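Local structure of oxidoreductase, NAD-binding/iron-sulfur cluster-binding protein (Nitratireductor pacificus pht-3B, 6ZXU) at residues Val498-Asp503 / Glu566-Val572; Leu677-Arg683 / Gly703-Tyr707. The protein acts as a catabolic reductive dehalogenase that binds cobalamin and two [4Fe-4S] clusters, consistent with removing halogens from organic substrates by electron transfer. Residues are numbered along the deposited sequence.

Contact 1: Val498-Asp503 / Glu566-Val572. With SF4 (iron/sulfur cluster), chain D.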
loop_
_atom_site.group_PDB
_atom_site.type_symbol
_atom_site.label_atom_id
_atom_site.label_comp_id
_atom_site.label_asym_id
_atom_site.label_seq_id
_atom_site.Cartn_x
_atom_site.Cartn_y
_atom_site.Cartn_z
ATOM N N VAL A 498 13.308 -13.791 1.483
ATOM C CA VAL A 498 12.942 -14.316 2.804
ATOM C C VAL A 498 13.687 -13.567 3.909
ATOM O O VAL A 498 14.925 -13.459 3.891
ATOM C CB VAL A 498 13.265 -15.826 2.867
ATOM C CG1 VAL A 498 13.253 -16.381 4.278
ATOM C CG2 VAL A 498 12.220 -16.576 2.015
ATOM N N SER A 499 12.927 -13.081 4.918
ATOM C CA SER A 499 13.464 -12.314 6.017
ATOM C C SER A 499 13.128 -12.994 7.364
ATOM O O SER A 499 12.265 -13.850 7.456
ATOM C CB SER A 499 12.967 -10.885 6.025
ATOM O OG SER A 499 11.661 -10.814 6.563
ATOM N N ARG A 500 13.814 -12.529 8.405
ATOM C CA ARG A 500 13.536 -13.063 9.753
ATOM C C ARG A 500 12.110 -12.790 10.191
ATOM O O ARG A 500 11.493 -13.588 10.883
ATOM C CB ARG A 500 14.570 -12.523 10.735
ATOM C CG ARG A 500 14.305 -12.955 12.200
ATOM C CD ARG A 500 15.368 -12.457 13.201
ATOM N NE ARG A 500 16.664 -12.954 12.877
ATOM C CZ ARG A 500 17.124 -14.177 13.087
ATOM N NH1 ARG A 500 16.374 -15.056 13.772
ATOM N NH2 ARG A 500 18.336 -14.464 12.722
ATOM N N ILE A 501 11.527 -11.690 9.808
ATOM C CA ILE A 501 10.111 -11.424 10.151
ATOM C C ILE A 501 9.224 -12.620 9.969
ATOM O O ILE A 501 8.474 -12.951 10.840
ATOM C CB ILE A 501 9.586 -10.186 9.421
ATOM C CG1 ILE A 501 10.384 -8.980 9.857
ATOM C CG2 ILE A 501 8.152 -9.961 9.712
ATOM C CD1 ILE A 501 10.020 -7.605 9.174
ATOM N N GLY A 502 9.325 -13.299 8.844
ATOM C CA GLY A 502 8.798 -14.623 8.739
ATOM C C GLY A 502 7.879 -14.772 7.596
ATOM O O GLY A 502 8.261 -15.354 6.539
ATOM N N ASP A 503 6.682 -14.237 7.768
ATOM C CA ASP A 503 5.643 -14.287 6.757
ATOM C C ASP A 503 5.602 -13.010 5.959
ATOM O O ASP A 503 4.593 -12.714 5.303
ATOM C CB ASP A 503 4.216 -14.572 7.417
ATOM C CG ASP A 503 3.996 -16.155 7.765
ATOM O OD1 ASP A 503 5.021 -16.963 7.799
ATOM O OD2 ASP A 503 2.776 -16.588 7.904
ATOM N N GLU A 566 12.525 -23.561 3.094
ATOM C CA GLU A 566 13.341 -23.003 4.143
ATOM C C GLU A 566 12.791 -21.579 4.485
ATOM O O GLU A 566 12.579 -20.730 3.598
ATOM C CB GLU A 566 14.781 -22.868 3.634
ATOM C CG GLU A 566 15.760 -22.173 4.563
ATOM C CD GLU A 566 17.180 -22.017 3.959
ATOM O OE1 GLU A 566 17.405 -22.224 2.710
ATOM O OE2 GLU A 566 18.064 -21.603 4.756
ATOM N N ILE A 567 12.637 -21.311 5.769
ATOM C CA ILE A 567 12.022 -20.084 6.219
ATOM C C ILE A 567 12.385 -19.852 7.689
ATOM O O ILE A 567 12.725 -20.777 8.405
ATOM C CB ILE A 567 10.487 -20.208 6.004
ATOM C CG1 ILE A 567 9.873 -18.805 5.966
ATOM C CG2 ILE A 567 9.846 -21.152 6.996
ATOM C CD1 ILE A 567 8.557 -18.715 5.295
ATOM N N TRP A 568 12.314 -18.592 8.124
ATOM C CA TRP A 568 12.266 -18.262 9.550
ATOM C C TRP A 568 10.778 -18.280 9.952
ATOM O O TRP A 568 10.042 -17.378 9.575
ATOM C CB TRP A 568 12.817 -16.855 9.834
ATOM C CG TRP A 568 14.342 -16.759 9.993
ATOM C CD1 TRP A 568 15.065 -17.188 11.060
ATOM C CD2 TRP A 568 15.265 -16.200 9.081
ATOM N NE1 TRP A 568 16.383 -16.963 10.859
ATOM C CE2 TRP A 568 16.545 -16.357 9.634
ATOM C CE3 TRP A 568 15.150 -15.653 7.815
ATOM C CZ2 TRP A 568 17.710 -15.894 9.007
ATOM C CZ3 TRP A 568 16.276 -15.180 7.204
ATOM C CH2 TRP A 568 17.561 -15.346 7.775
ATOM N N LYS A 569 10.315 -19.285 10.640
ATOM C CA LYS A 569 8.880 -19.384 10.897
ATOM C C LYS A 569 8.541 -18.650 12.170
ATOM O O LYS A 569 9.037 -18.965 13.260
ATOM C CB LYS A 569 8.379 -20.863 10.947
ATOM C CG LYS A 569 6.850 -20.938 10.818
ATOM C CD LYS A 569 6.480 -20.661 9.362
ATOM C CE LYS A 569 5.131 -20.118 9.226
ATOM N NZ LYS A 569 4.890 -19.751 7.812
ATOM N N ALA A 570 7.770 -17.580 12.033
ATOM C CA ALA A 570 7.213 -16.866 13.137
ATOM C C ALA A 570 6.070 -17.679 13.727
ATOM O O ALA A 570 5.533 -18.585 13.091
ATOM C CB ALA A 570 6.689 -15.536 12.720
ATOM N N ASP A 571 5.669 -17.329 14.933
ATOM C CA ASP A 571 4.503 -17.988 15.602
ATOM C C ASP A 571 3.222 -17.274 15.193
ATOM O O ASP A 571 2.888 -16.222 15.713
ATOM C CB ASP A 571 4.667 -17.974 17.109
ATOM C CG ASP A 571 3.677 -18.887 17.816
ATOM O OD1 ASP A 571 2.469 -18.891 17.486
ATOM O OD2 ASP A 571 4.135 -19.677 18.716
ATOM N N VAL A 572 2.519 -17.852 14.239
ATOM C CA VAL A 572 1.399 -17.208 13.646
ATOM C C VAL A 572 0.198 -17.164 14.579
ATOM O O VAL A 572 -0.671 -16.297 14.452
ATOM C CB VAL A 572 1.043 -17.788 12.260
ATOM C CG1 VAL A 572 2.219 -17.656 11.314
ATOM C CG2 VAL A 572 0.602 -19.237 12.346
HETATM FE FE1 SF4 D . 14.422 -8.616 11.217
HETATM FE FE2 SF4 D . 16.908 -7.322 11.126
HETATM FE FE3 SF4 D . 14.989 -6.637 9.349
HETATM FE FE4 SF4 D . 16.140 -9.098 9.097
HETATM S S1 SF4 D . 17.104 -7.040 8.945
HETATM S S2 SF4 D . 13.999 -8.647 9.013
HETATM S S3 SF4 D . 16.416 -9.513 11.288
HETATM S S4 SF4 D . 14.978 -6.469 11.594
HETATM O O HOH W 1 10.886 -16.068 6.740
HETATM O O HOH W 2 10.270 -15.464 12.439
HETATM O O HOH W 3 19.451 -16.988 12.118
#
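W568 lays its indole against the backbone turn at S499 and R500: CE3 is 3.4 Å from R500 N, and R500 CB sits over one ring face. V498 CG1 extends the apolar contact, 4.1 Å from W568 CE3. R500 NH1 and W568 NE1 approach to 3.5 Å, but both are donors; water 3 accepts from R500 NH2 (2.8 Å) and more weakly from W568 NE1 (3.3 Å), while NH1 is held by the carbonyls of S555 and G557. Where the two backbones come nearest, G502 CA lies 3.1 Å from W568 O, a CA-H...O contact; a CB there would be tight against A570 CB, and the backbone angles themselves call for glycine. Water 1 accepts from W568 N (3.2 Å) and lies 2.7 Å from both S499 O and G502 O. Beyond it, K569 NZ forms a salt bridge with D503 OD1 at 2.8 Å, and both side chains also bind cobalamin. R500 CB lies 3.6 Å from SF4 S3, so 498-503 borders a [4Fe-4S] cluster as well as cobalamin. It runs between strands 497-498 and 505-506, W568 packs on helix 535-540, and the other segment leads from strand 565-567 into helix 572-581.

Contact 2: Leu677-Arg683 / Gly703-Tyr707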
loop_
_atom_site.group_PDB
_atom_site.type_symbol
_atom_site.label_atom_id
_atom_site.label_comp_id
_atom_site.label_asym_id
_atom_site.label_seq_id
_atom_site.Cartn_x
_atom_site.Cartn_y
_atom_site.Cartn_z
ATOM N N LEU A 677 8.697 -21.629 19.741
ATOM C CA LEU A 677 7.563 -21.216 18.981
ATOM C C LEU A 677 6.787 -22.461 18.462
ATOM O O LEU A 677 7.332 -23.552 18.375
ATOM C CB LEU A 677 8.036 -20.295 17.805
ATOM C CG LEU A 677 8.822 -19.033 18.223
ATOM C CD1 LEU A 677 9.257 -18.319 16.989
ATOM C CD2 LEU A 677 8.004 -18.044 19.102
ATOM N N ALA A 678 5.518 -22.242 18.115
ATOM C CA ALA A 678 4.673 -23.265 17.521
ATOM C C ALA A 678 4.563 -23.000 16.009
ATOM O O ALA A 678 4.569 -21.825 15.576
ATOM C CB ALA A 678 3.307 -23.252 18.141
ATOM N N MET A 679 4.601 -24.040 15.210
ATOM C CA MET A 679 4.407 -23.916 13.765
ATOM C C MET A 679 3.223 -24.777 13.334
ATOM O O MET A 679 2.938 -25.774 13.962
ATOM C CB MET A 679 5.645 -24.290 12.972
ATOM C CG MET A 679 6.139 -25.667 13.208
ATOM S SD MET A 679 7.296 -26.305 12.016
ATOM C CE MET A 679 8.479 -25.007 11.685
ATOM N N TYR A 680 2.589 -24.406 12.251
ATOM C CA TYR A 680 1.382 -25.084 11.836
ATOM C C TYR A 680 1.486 -25.401 10.349
ATOM O O TYR A 680 0.826 -24.764 9.521
ATOM C CB TYR A 680 0.162 -24.260 12.152
ATOM C CG TYR A 680 -0.002 -24.032 13.617
ATOM C CD1 TYR A 680 -0.483 -25.009 14.438
ATOM C CD2 TYR A 680 0.468 -22.870 14.208
ATOM C CE1 TYR A 680 -0.578 -24.840 15.810
ATOM C CE2 TYR A 680 0.438 -22.699 15.595
ATOM C CZ TYR A 680 -0.103 -23.718 16.391
ATOM O OH TYR A 680 -0.200 -23.524 17.794
ATOM N N PRO A 681 2.290 -26.437 10.018
ATOM C CA PRO A 681 2.328 -26.882 8.637
ATOM C C PRO A 681 1.032 -27.610 8.327
ATOM O O PRO A 681 0.244 -27.821 9.218
ATOM C CB PRO A 681 3.536 -27.813 8.610
ATOM C CG PRO A 681 3.629 -28.314 10.005
ATOM C CD PRO A 681 3.175 -27.220 10.879
ATOM N N PRO A 682 0.820 -28.021 7.048
ATOM C CA PRO A 682 -0.438 -28.688 6.693
ATOM C C PRO A 682 -0.973 -29.756 7.644
ATOM O O PRO A 682 -2.189 -29.825 7.864
ATOM C CB PRO A 682 -0.142 -29.244 5.308
ATOM C CG PRO A 682 0.729 -28.165 4.734
ATOM C CD PRO A 682 1.631 -27.759 5.847
ATOM N N ARG A 683 -0.128 -30.558 8.230
ATOM C CA ARG A 683 -0.703 -31.531 9.113
ATOM C C ARG A 683 -1.428 -30.988 10.320
ATOM O O ARG A 683 -2.188 -31.709 10.912
ATOM C CB ARG A 683 0.323 -32.541 9.558
ATOM C CG ARG A 683 1.412 -32.086 10.404
ATOM C CD ARG A 683 2.362 -33.275 10.718
ATOM N NE ARG A 683 1.728 -34.165 11.670
ATOM C CZ ARG A 683 1.808 -34.065 12.984
ATOM N NH1 ARG A 683 2.596 -33.167 13.522
ATOM N NH2 ARG A 683 1.069 -34.854 13.775
ATOM N N GLY A 703 1.961 -27.992 17.845
ATOM C CA GLY A 703 2.756 -27.029 17.046
ATOM C C GLY A 703 4.088 -26.723 17.659
ATOM O O GLY A 703 5.054 -26.539 16.934
ATOM N N LEU A 704 4.177 -26.691 18.994
ATOM C CA LEU A 704 5.475 -26.557 19.643
ATOM C C LEU A 704 6.343 -27.724 19.387
ATOM O O LEU A 704 7.541 -27.585 19.086
ATOM C CB LEU A 704 5.305 -26.343 21.176
ATOM C CG LEU A 704 4.636 -25.011 21.591
ATOM C CD1 LEU A 704 4.082 -25.089 23.007
ATOM C CD2 LEU A 704 5.619 -23.861 21.480
ATOM N N ALA A 705 5.767 -28.929 19.456
ATOM C CA ALA A 705 6.570 -30.168 19.208
ATOM C C ALA A 705 6.984 -30.268 17.754
ATOM O O ALA A 705 8.067 -30.739 17.424
ATOM C CB ALA A 705 5.800 -31.394 19.613
ATOM N N GLU A 706 6.110 -29.845 16.861
ATOM C CA GLU A 706 6.408 -29.821 15.446
ATOM C C GLU A 706 7.592 -28.918 15.123
ATOM O O GLU A 706 8.484 -29.274 14.340
ATOM C CB GLU A 706 5.168 -29.362 14.687
ATOM C CG GLU A 706 5.279 -29.416 13.195
ATOM C CD GLU A 706 5.224 -30.881 12.727
ATOM O OE1 GLU A 706 4.855 -31.761 13.590
ATOM O OE2 GLU A 706 5.551 -31.153 11.533
ATOM N N TYR A 707 7.672 -27.761 15.763
ATOM C CA TYR A 707 8.796 -26.869 15.572
ATOM C C TYR A 707 10.101 -27.470 16.087
ATOM O O TYR A 707 11.088 -27.373 15.393
ATOM C CB TYR A 707 8.514 -25.500 16.206
ATOM C CG TYR A 707 9.167 -24.273 15.554
ATOM C CD1 TYR A 707 10.504 -24.210 15.350
ATOM C CD2 TYR A 707 8.424 -23.196 15.234
ATOM C CE1 TYR A 707 11.115 -23.084 14.834
ATOM C CE2 TYR A 707 8.965 -22.072 14.650
ATOM C CZ TYR A 707 10.304 -22.013 14.466
ATOM O OH TYR A 707 10.795 -20.879 13.904
HETATM O O HOH W 4 8.927 -25.154 19.863
#
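G703 O does unusual double duty: it takes the helical hydrogen bond from Y707 N and, at 3.1 Å, a second one from M679 N of the passing loop. A678 CA adds a CA-H...O contact to the same oxygen at 3.3 Å. Such closeness depends on G703 having no side chain, since a CB would clash with Y680 CE1 and crowd M679 O and A678 CB; the CA atoms of A678 and L704 are just 4.0 Å apart. On one flank of this crossing, M679 CE rests over the face of the Y707 ring, 4.0 Å from its centroid in a CH-pi contact, with SD oblique at 5.0 Å as a Met-aromatic contact. L677 CB meets Y707 CE2 at 3.7 Å, and M679 CB lies equally close to Y707 CD2. The Y707 hydroxyl continues to K569 O, and Y680 OH to E573. Water 4 donates to L677 O (2.7 Å) and L704 O (2.9 Å), tying loop to helix a second time. Farther along, R683 NH1 forms a salt bridge with E706 OE1 at 2.7 Å, although as a hydrogen bond it is weak, its angle being only 121°. Taken together, the chemistry implies that segment 677-683 is held on helix 700-709 by one direct backbone hydrogen bond, a water bridge and apolar packing, with a charge pair at its more exposed end.

How the contacts relate
The centres of the two contacts lie about 13 Å apart, on the same side of the chain's centre, and contact 1 closes before contact 2 opens. They touch directly through 566-572: K569 O is 2.7 Å from Y707 OH and D571 OD2 is 3.0 Å from A678 N, both probable hydrogen bonds. D571 is also the N-cap of helix 572-581, so the start of that helix is tied to segment 677-683. The small sheet 560-562/565-567 is shared ground: I567 of contact 1 belongs to it, and M679 and Y707 of contact 2 pack on strand 560-562. Residues 677-683 and 703-707 thus pack against 566-572, which lines the cobalamin pocket, whereas contact 1 itself reaches cobalamin and a cluster.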